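Local coordinates for DsbA family protein (Salmonella typhimurium, PDB 7JVE) that acts as a trimeric thioredoxin-like redox enzyme of a fimbrial operon, with both thiol oxidase and disulfide isomerase activities, at residues 65-69 / 207-211; 217-221 / 233-238; 220-224 / 248-252. One frame throughout, in Å; residues are numbered along the deposited sequence. Where two conformers were deposited one is given.

Contact 1: 65-69 / 207-211; sequences YRAEL and LAQHM
In this thioredoxin-fold enzyme of the DsbA family, two helical ends meet above one face of the central sheet: the junction where the long helix 37-64 gives way to the short helix 66-69, and the last turn of helix 199-210. Tyr65 occupies the kink. It is the first residue after helix 37-64 to leave helical angles (phi/psi -104/26), and it is also the N-cap of the next turn, which closes through Leu69 N to Tyr65 O at 2.9 Å. Opposite, Met211 N bonds Leu207 O at 2.8 Å. The backbones stay well apart, with CA atoms 7.7 Å from Tyr65 to Met211 and 7.3 Å from Glu68 to Leu207, so side chains bridge the gap. Leu207 (t, p) sends CD1 to 3.9 Å from Tyr65 CB and 3.8 Å from Glu68 CB, and its CD2 to 4.0 Å from Leu69 CD2. Leu69 and Leu207 both also rest on Phe89 of strand 84-90, which ties the pair to the sheet. Met211, m at all three chi angles, brings SD to 4.3 Å from Leu69 CD1 and 4.1 Å from Tyr65 CD2, an oblique Met-aromatic contact. Towards solvent, the Tyr65 ring (chi1 m) lies nearly parallel to the His210 imidazole, planes at 7° and centroids 5.1 Å apart, but slid so that they scarcely overlap; what covers the tyrosine face is His210 CB, a CH-pi contact 3.9 Å from the ring centroid. A water completes the exposed side, donating to His210 O at 2.7 Å and lying 3.3 Å from Tyr65 OH.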
loop_
_atom_site.group_PDB
_atom_site.type_symbol
_atom_site.label_atom_id
_atom_site.label_comp_id
_atom_site.label_asym_id
_atom_site.label_seq_id
_atom_site.Cartn_x
_atom_site.Cartn_y
_atom_site.Cartn_z
ATOM N N TYR A 65 -28.460 7.403 -15.559
ATOM C CA TYR A 65 -28.792 6.002 -15.807
ATOM C C TYR A 65 -29.803 5.457 -14.806
ATOM O O TYR A 65 -29.845 4.254 -14.557
ATOM C CB TYR A 65 -27.521 5.148 -15.833
ATOM C CG TYR A 65 -26.643 5.530 -17.011
ATOM C CD1 TYR A 65 -26.895 5.045 -18.288
ATOM C CD2 TYR A 65 -25.587 6.418 -16.848
ATOM C CE1 TYR A 65 -26.097 5.414 -19.368
ATOM C CE2 TYR A 65 -24.794 6.798 -17.910
ATOM C CZ TYR A 65 -25.054 6.300 -19.168
ATOM O OH TYR A 65 -24.252 6.698 -20.209
ATOM N N ARG A 66 -30.636 6.326 -14.236
ATOM C CA ARG A 66 -31.621 5.889 -13.252
ATOM C C ARG A 66 -32.446 4.701 -13.754
ATOM O O ARG A 66 -32.638 3.714 -13.034
ATOM C CB ARG A 66 -32.537 7.063 -12.884
ATOM C CG ARG A 66 -33.573 6.723 -11.815
ATOM C CD ARG A 66 -34.554 7.877 -11.570
ATOM N NE ARG A 66 -34.538 8.312 -10.173
ATOM C CZ ARG A 66 -33.999 9.450 -9.749
ATOM N NH1 ARG A 66 -33.437 10.280 -10.613
ATOM N NH2 ARG A 66 -34.028 9.760 -8.463
ATOM N N ALA A 67 -32.961 4.784 -14.984
ATOM C CA ALA A 67 -33.869 3.738 -15.441
ATOM C C ALA A 67 -33.165 2.390 -15.471
ATOM O O ALA A 67 -33.730 1.371 -15.046
ATOM C CB ALA A 67 -34.461 4.086 -16.812
ATOM N N GLU A 68 -31.926 2.365 -15.953
ATOM C CA GLU A 68 -31.167 1.127 -15.979
ATOM C C GLU A 68 -30.846 0.664 -14.563
ATOM O O GLU A 68 -30.963 -0.527 -14.253
ATOM C CB GLU A 68 -29.884 1.331 -16.792
ATOM C CG GLU A 68 -30.165 1.609 -18.264
ATOM C CD GLU A 68 -30.250 3.113 -18.600
ATOM O OE1 GLU A 68 -29.629 3.532 -19.603
ATOM O OE2 GLU A 68 -30.885 3.894 -17.853
ATOM N N LEU A 69 -30.429 1.591 -13.694
ATOM C CA LEU A 69 -30.099 1.233 -12.318
ATOM C C LEU A 69 -31.286 0.589 -11.609
ATOM O O LEU A 69 -31.112 -0.330 -10.801
ATOM C CB LEU A 69 -29.637 2.471 -11.551
ATOM C CG LEU A 69 -28.243 3.017 -11.877
ATOM C CD1 LEU A 69 -28.072 4.409 -11.295
ATOM C CD2 LEU A 69 -27.156 2.090 -11.371
ATOM N N LEU A 207 -23.742 -1.373 -18.130
ATOM C CA LEU A 207 -24.131 -0.373 -17.143
ATOM C C LEU A 207 -22.972 -0.020 -16.208
ATOM O O LEU A 207 -22.782 1.151 -15.868
ATOM C CB LEU A 207 -25.328 -0.870 -16.331
ATOM C CG LEU A 207 -25.816 0.049 -15.200
ATOM C CD1 LEU A 207 -26.205 1.454 -15.727
ATOM C CD2 LEU A 207 -26.948 -0.558 -14.362
ATOM N N ALA A 208 -22.196 -1.013 -15.762
ATOM C CA ALA A 208 -21.038 -0.684 -14.924
ATOM C C ALA A 208 -20.063 0.228 -15.663
ATOM O O ALA A 208 -19.506 1.161 -15.072
ATOM C CB ALA A 208 -20.325 -1.946 -14.446
ATOM N N GLN A 209 -19.848 -0.020 -16.953
ATOM C CA GLN A 209 -18.925 0.819 -17.706
ATOM C C GLN A 209 -19.475 2.230 -17.870
ATOM O O GLN A 209 -18.730 3.212 -17.739
ATOM C CB GLN A 209 -18.631 0.185 -19.064
ATOM C CG GLN A 209 -17.687 -1.003 -18.931
ATOM C CD GLN A 209 -17.594 -1.886 -20.173
ATOM O OE1 GLN A 209 -17.052 -2.985 -20.107
ATOM N NE2 GLN A 209 -18.127 -1.416 -21.300
ATOM N N HIS A 210 -20.773 2.344 -18.168
ATOM C CA HIS A 210 -21.420 3.652 -18.215
ATOM C C HIS A 210 -21.393 4.350 -16.863
ATOM O O HIS A 210 -21.337 5.581 -16.813
ATOM C CB HIS A 210 -22.870 3.525 -18.690
ATOM C CG HIS A 210 -22.999 3.255 -20.154
ATOM N ND1 HIS A 210 -24.025 2.499 -20.684
ATOM C CD2 HIS A 210 -22.222 3.626 -21.202
ATOM C CE1 HIS A 210 -23.882 2.431 -21.997
ATOM N NE2 HIS A 210 -22.797 3.106 -22.336
ATOM N N MET A 211 -21.459 3.592 -15.761
ATOM C CA MET A 211 -21.395 4.208 -14.443
ATOM C C MET A 211 -19.965 4.476 -14.006
ATOM O O MET A 211 -19.760 5.020 -12.921
ATOM C CB MET A 211 -22.098 3.324 -13.413
ATOM C CG MET A 211 -23.623 3.380 -13.513
ATOM S SD MET A 211 -24.285 5.025 -13.173
ATOM C CE MET A 211 -23.588 5.303 -11.555
HETATM O O HOH W 1 -21.209 7.028 -19.098
#

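Contact 2: 217-221 / 233-238; sequences PAFVV and VTVIPG
Phe219 and Ile236 sit side by side at the apolar centre, CB to CB 4.2 Å, on the sheet face that also carries Val221 and Thr234. Phe219 (chi1 m) turns its ring edge to Pro237 O, 3.5 Å from CD1, and to Gly238 O, 3.5 Å from CE1; Leu245 of helix 242-253 packs on Phe219 and Ile236. On the other face Val220 CG1 lies 4.2 Å from Val235 CG2 and 4.4 Å from Val233 CG1. Val163 of a second subunit packs on Ala218 and Val235, and its Glu164 on Pro237. The two strands form the antiparallel hairpin of the thioredoxin fold, axes 4.6 Å apart at 163°. Phe219-Ile236 and Val221-Thr234 are hydrogen-bonded pairs (Phe219 N to Ile236 O and Ile236 N to Phe219 O both 2.8 Å; Val221 N to Thr234 O 2.9 Å, Thr234 N to Val221 O 2.8 Å); Val220-Val235 and Ala218-Pro237 are non-hydrogen-bonded. Gly238 N reaches Pro217 O at 3.1 Å, where an ideal Gly238 CB would fall 2.9 Å from Pro217 CB. Backbone bonds fix the register and mostly apolar side chains cover both faces, Thr234 being the polar exception, OG1 hydrogen-bonded to Lys251 NZ, while Pro217, probably the family's cis-proline, lies against Cys94.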
loop_
_atom_site.group_PDB
_atom_site.type_symbol
_atom_site.label_atom_id
_atom_site.label_comp_id
_atom_site.label_asym_id
_atom_site.label_seq_id
_atom_site.Cartn_x
_atom_site.Cartn_y
_atom_site.Cartn_z
ATOM N N PRO A 217 -16.547 -2.850 -7.491
ATOM C CA PRO A 217 -17.852 -2.943 -6.818
ATOM C C PRO A 217 -18.250 -1.624 -6.162
ATOM O O PRO A 217 -17.400 -0.844 -5.718
ATOM C CB PRO A 217 -17.635 -4.044 -5.774
ATOM C CG PRO A 217 -16.496 -4.868 -6.340
ATOM C CD PRO A 217 -15.578 -3.817 -6.952
ATOM N N ALA A 218 -19.563 -1.381 -6.098
ATOM C CA ALA A 218 -20.084 -0.098 -5.625
ATOM C C ALA A 218 -21.558 -0.220 -5.281
ATOM O O ALA A 218 -22.255 -1.136 -5.736
ATOM C CB ALA A 218 -19.903 1.025 -6.662
ATOM N N PHE A 219 -22.013 0.727 -4.463
ATOM C CA PHE A 219 -23.414 0.938 -4.119
ATOM C C PHE A 219 -23.867 2.263 -4.705
ATOM O O PHE A 219 -23.134 3.254 -4.625
ATOM C CB PHE A 219 -23.638 1.010 -2.600
ATOM C CG PHE A 219 -23.301 -0.249 -1.865
ATOM C CD1 PHE A 219 -22.018 -0.449 -1.366
ATOM C CD2 PHE A 219 -24.259 -1.223 -1.651
ATOM C CE1 PHE A 219 -21.698 -1.596 -0.684
ATOM C CE2 PHE A 219 -23.938 -2.389 -0.965
ATOM C CZ PHE A 219 -22.657 -2.579 -0.487
ATOM N N VAL A 220 -25.083 2.288 -5.254
ATOM C CA VAL A 220 -25.796 3.521 -5.561
ATOM C C VAL A 220 -27.070 3.552 -4.731
ATOM O O VAL A 220 -27.915 2.648 -4.832
ATOM C CB VAL A 220 -26.148 3.661 -7.048
ATOM C CG1 VAL A 220 -26.640 5.094 -7.306
ATOM C CG2 VAL A 220 -24.960 3.301 -7.925
ATOM N N VAL A 221 -27.220 4.606 -3.942
ATOM C CA VAL A 221 -28.378 4.813 -3.086
ATOM C C VAL A 221 -29.075 6.085 -3.560
ATOM O O VAL A 221 -28.454 7.153 -3.620
ATOM C CB VAL A 221 -27.966 4.911 -1.612
ATOM C CG1 VAL A 221 -29.193 4.871 -0.714
ATOM C CG2 VAL A 221 -26.956 3.777 -1.282
ATOM N N VAL A 233 -28.772 11.413 -3.323
ATOM C CA VAL A 233 -28.108 10.286 -3.977
ATOM C C VAL A 233 -26.730 10.097 -3.358
ATOM O O VAL A 233 -26.012 11.068 -3.119
ATOM C CB VAL A 233 -27.962 10.525 -5.490
ATOM C CG1 VAL A 233 -27.279 9.336 -6.168
ATOM C CG2 VAL A 233 -29.303 10.866 -6.124
ATOM N N THR A 234 -26.331 8.854 -3.142
ATOM C CA THR A 234 -24.993 8.630 -2.618
ATOM C C THR A 234 -24.381 7.449 -3.364
ATOM O O THR A 234 -25.042 6.422 -3.537
ATOM C CB THR A 234 -25.024 8.354 -1.108
ATOM O OG1 THR A 234 -25.879 9.299 -0.467
ATOM C CG2 THR A 234 -23.635 8.587 -0.544
ATOM N N VAL A 235 -23.130 7.588 -3.796
ATOM C CA VAL A 235 -22.405 6.510 -4.463
ATOM C C VAL A 235 -21.286 6.078 -3.529
ATOM O O VAL A 235 -20.481 6.906 -3.095
ATOM C CB VAL A 235 -21.871 6.954 -5.836
ATOM C CG1 VAL A 235 -20.968 5.911 -6.435
ATOM C CG2 VAL A 235 -23.042 7.252 -6.786
ATOM N N ILE A 236 -21.240 4.793 -3.201
ATOM C CA ILE A 236 -20.364 4.324 -2.133
ATOM C C ILE A 236 -19.526 3.134 -2.580
ATOM O O ILE A 236 -20.056 2.201 -3.204
ATOM C CB ILE A 236 -21.184 3.958 -0.889
ATOM C CG1 ILE A 236 -22.201 5.066 -0.593
ATOM C CG2 ILE A 236 -20.235 3.629 0.302
ATOM C CD1 ILE A 236 -22.917 4.934 0.726
ATOM N N PRO A 237 -18.232 3.099 -2.233
ATOM C CA PRO A 237 -17.406 1.921 -2.542
ATOM C C PRO A 237 -18.012 0.630 -1.997
ATOM O O PRO A 237 -18.687 0.617 -0.965
ATOM C CB PRO A 237 -16.069 2.241 -1.860
ATOM C CG PRO A 237 -16.052 3.762 -1.766
ATOM C CD PRO A 237 -17.488 4.111 -1.468
ATOM N N GLY A 238 -17.744 -0.473 -2.697
ATOM C CA GLY A 238 -18.190 -1.768 -2.211
ATOM C C GLY A 238 -17.746 -2.048 -0.789
ATOM O O GLY A 238 -18.467 -2.687 -0.031
#

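Contact 3: 220-224 / 248-252; sequences VVMPQ and AIQKA
A valine pressed into a shallow bay of the last helix shows how a helix can lie close to a sheet. Strand 220-223 and helix 248-252 run in nearly the same direction, 21° apart, with axes 7.2 Å from each other. The extended strand (Val221 phi/psi -117/124) points the CB of Val221 toward the helix, where Ala248 and Ala252, one turn apart and joined by the 2.9 Å bond from Ala252 N to Ala248 O, both point back. Their single methyls leave the hollow that the valine fills. Val221, in its t rotamer, sets CB 3.9 Å from Ala248 CB and drives CG1 between the helix residues, 3.4 Å from Ala248 O, 4.0 Å from Ala252 CB and 4.2 Å from Ile249 CG1. This is the closing beta-beta-alpha half of the thioredoxin fold, in which helix 242-253 follows the hairpin and covers one face of the sheet. Ile249 points its CB away from strand 220-223, yet its CG1 still grazes Val221, and its side chain also packs on Val86 of strand 84-90. Further along, Met222 turns its side chain to the far face, towards Arg66 and Leu69, so only its backbone flanks the helix: Met222 C is 3.8 Å from Ala252 CB. The CA atoms draw in from 6.2 Å at Val221-Ala248 to 5.1 Å at Pro223-Ala252. There the proline ring fits against the helix turn, with Pro223 CD 4.2 Å from Ala252 CB and Pro223 CG 3.5 Å from Ala252 O.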
loop_
_atom_site.group_PDB
_atom_site.type_symbol
_atom_site.label_atom_id
_atom_site.label_comp_id
_atom_site.label_asym_id
_atom_site.label_seq_id
_atom_site.Cartn_x
_atom_site.Cartn_y
_atom_site.Cartn_z
ATOM N N VAL A 220 -25.083 2.288 -5.254
ATOM C CA VAL A 220 -25.796 3.521 -5.561
ATOM C C VAL A 220 -27.070 3.552 -4.731
ATOM O O VAL A 220 -27.915 2.648 -4.832
ATOM C CB VAL A 220 -26.148 3.661 -7.048
ATOM C CG1 VAL A 220 -26.640 5.094 -7.306
ATOM C CG2 VAL A 220 -24.960 3.301 -7.925
ATOM N N VAL A 221 -27.220 4.606 -3.942
ATOM C CA VAL A 221 -28.378 4.813 -3.086
ATOM C C VAL A 221 -29.075 6.085 -3.560
ATOM O O VAL A 221 -28.454 7.153 -3.620
ATOM C CB VAL A 221 -27.966 4.911 -1.612
ATOM C CG1 VAL A 221 -29.193 4.871 -0.714
ATOM C CG2 VAL A 221 -26.956 3.777 -1.282
ATOM N N MET A 222 -30.357 5.974 -3.893
ATOM C CA MET A 222 -31.059 7.051 -4.570
ATOM C C MET A 222 -32.558 6.871 -4.403
ATOM O O MET A 222 -33.034 5.735 -4.253
ATOM C CB MET A 222 -30.682 7.085 -6.053
ATOM C CG MET A 222 -31.154 5.868 -6.806
ATOM S SD MET A 222 -30.496 5.734 -8.477
ATOM C CE MET A 222 -30.668 7.413 -9.097
ATOM N N PRO A 223 -33.325 7.961 -4.412
ATOM C CA PRO A 223 -34.783 7.835 -4.502
ATOM C C PRO A 223 -35.167 7.227 -5.839
ATOM O O PRO A 223 -34.491 7.416 -6.850
ATOM C CB PRO A 223 -35.289 9.285 -4.388
ATOM C CG PRO A 223 -34.100 10.083 -3.924
ATOM C CD PRO A 223 -32.897 9.369 -4.460
ATOM N N GLN A 224 -36.277 6.496 -5.838
ATOM C CA GLN A 224 -36.702 5.852 -7.070
ATOM C C GLN A 224 -37.469 6.808 -7.973
ATOM O O GLN A 224 -37.374 6.692 -9.199
ATOM C CB GLN A 224 -37.546 4.624 -6.746
ATOM C CG GLN A 224 -36.783 3.476 -6.075
ATOM C CD GLN A 224 -37.331 2.129 -6.491
ATOM O OE1 GLN A 224 -36.775 1.475 -7.362
ATOM N NE2 GLN A 224 -38.450 1.726 -5.892
ATOM N N ALA A 248 -26.974 6.955 3.964
ATOM C CA ALA A 248 -27.334 7.154 2.566
ATOM C C ALA A 248 -28.788 6.773 2.308
ATOM O O ALA A 248 -29.483 7.434 1.523
ATOM C CB ALA A 248 -26.411 6.326 1.662
ATOM N N ILE A 249 -29.265 5.703 2.958
ATOM C CA ILE A 249 -30.670 5.312 2.837
ATOM C C ILE A 249 -31.574 6.412 3.387
ATOM O O ILE A 249 -32.564 6.795 2.760
ATOM C CB ILE A 249 -30.910 3.961 3.542
ATOM C CG1 ILE A 249 -30.287 2.815 2.729
ATOM C CG2 ILE A 249 -32.393 3.715 3.792
ATOM C CD1 ILE A 249 -30.200 1.499 3.495
ATOM N N GLN A 250 -31.241 6.948 4.558
ATOM C CA GLN A 250 -32.100 7.975 5.145
ATOM C C GLN A 250 -32.099 9.241 4.295
ATOM O O GLN A 250 -33.134 9.898 4.144
ATOM C CB GLN A 250 -31.672 8.270 6.589
ATOM C CG GLN A 250 -31.766 7.047 7.496
ATOM C CD GLN A 250 -33.193 6.463 7.545
ATOM O OE1 GLN A 250 -33.429 5.312 7.156
ATOM N NE2 GLN A 250 -34.140 7.259 8.025
ATOM N N LYS A 251 -30.948 9.582 3.715
ATOM C CA LYS A 251 -30.870 10.726 2.816
ATOM C C LYS A 251 -31.707 10.493 1.560
ATOM O O LYS A 251 -32.321 11.433 1.034
ATOM C CB LYS A 251 -29.401 10.977 2.482
ATOM C CG LYS A 251 -29.089 11.963 1.388
ATOM C CD LYS A 251 -27.571 12.181 1.386
ATOM C CE LYS A 251 -27.021 12.474 0.000
ATOM N NZ LYS A 251 -25.523 12.393 -0.027
ATOM N N ALA A 252 -31.763 9.247 1.079
ATOM C CA ALA A 252 -32.552 8.930 -0.101
ATOM C C ALA A 252 -34.041 8.879 0.200
ATOM O O ALA A 252 -34.855 9.039 -0.719
ATOM C CB ALA A 252 -32.092 7.599 -0.707
#

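Strand 218-223 connects all three contacts, its residues alternating between the two faces of the sheet. Contacts 2 and 3, centres 10 Å apart, share Val220 and Val221: Val221 pairs with strand 234-237 through its backbone and with the helix through its side chain, while Lys251 NZ reaches Thr234 OG1 at 3.1 Å. Contact 1 lies on the other face, 12 Å from contact 2 and 16 Å from contact 3 between centres. There Leu69 CD2 is 4.3 Å from Val220 CG2, Leu69 CD1 is 3.9 Å from Met222 SD, and Arg66 NH2 probably hydrogen-bonds Pro223 O at 2.9 Å. Contact 2 adjoins the redox disulfide Cys94-Cys97, Pro217 touching Cys94.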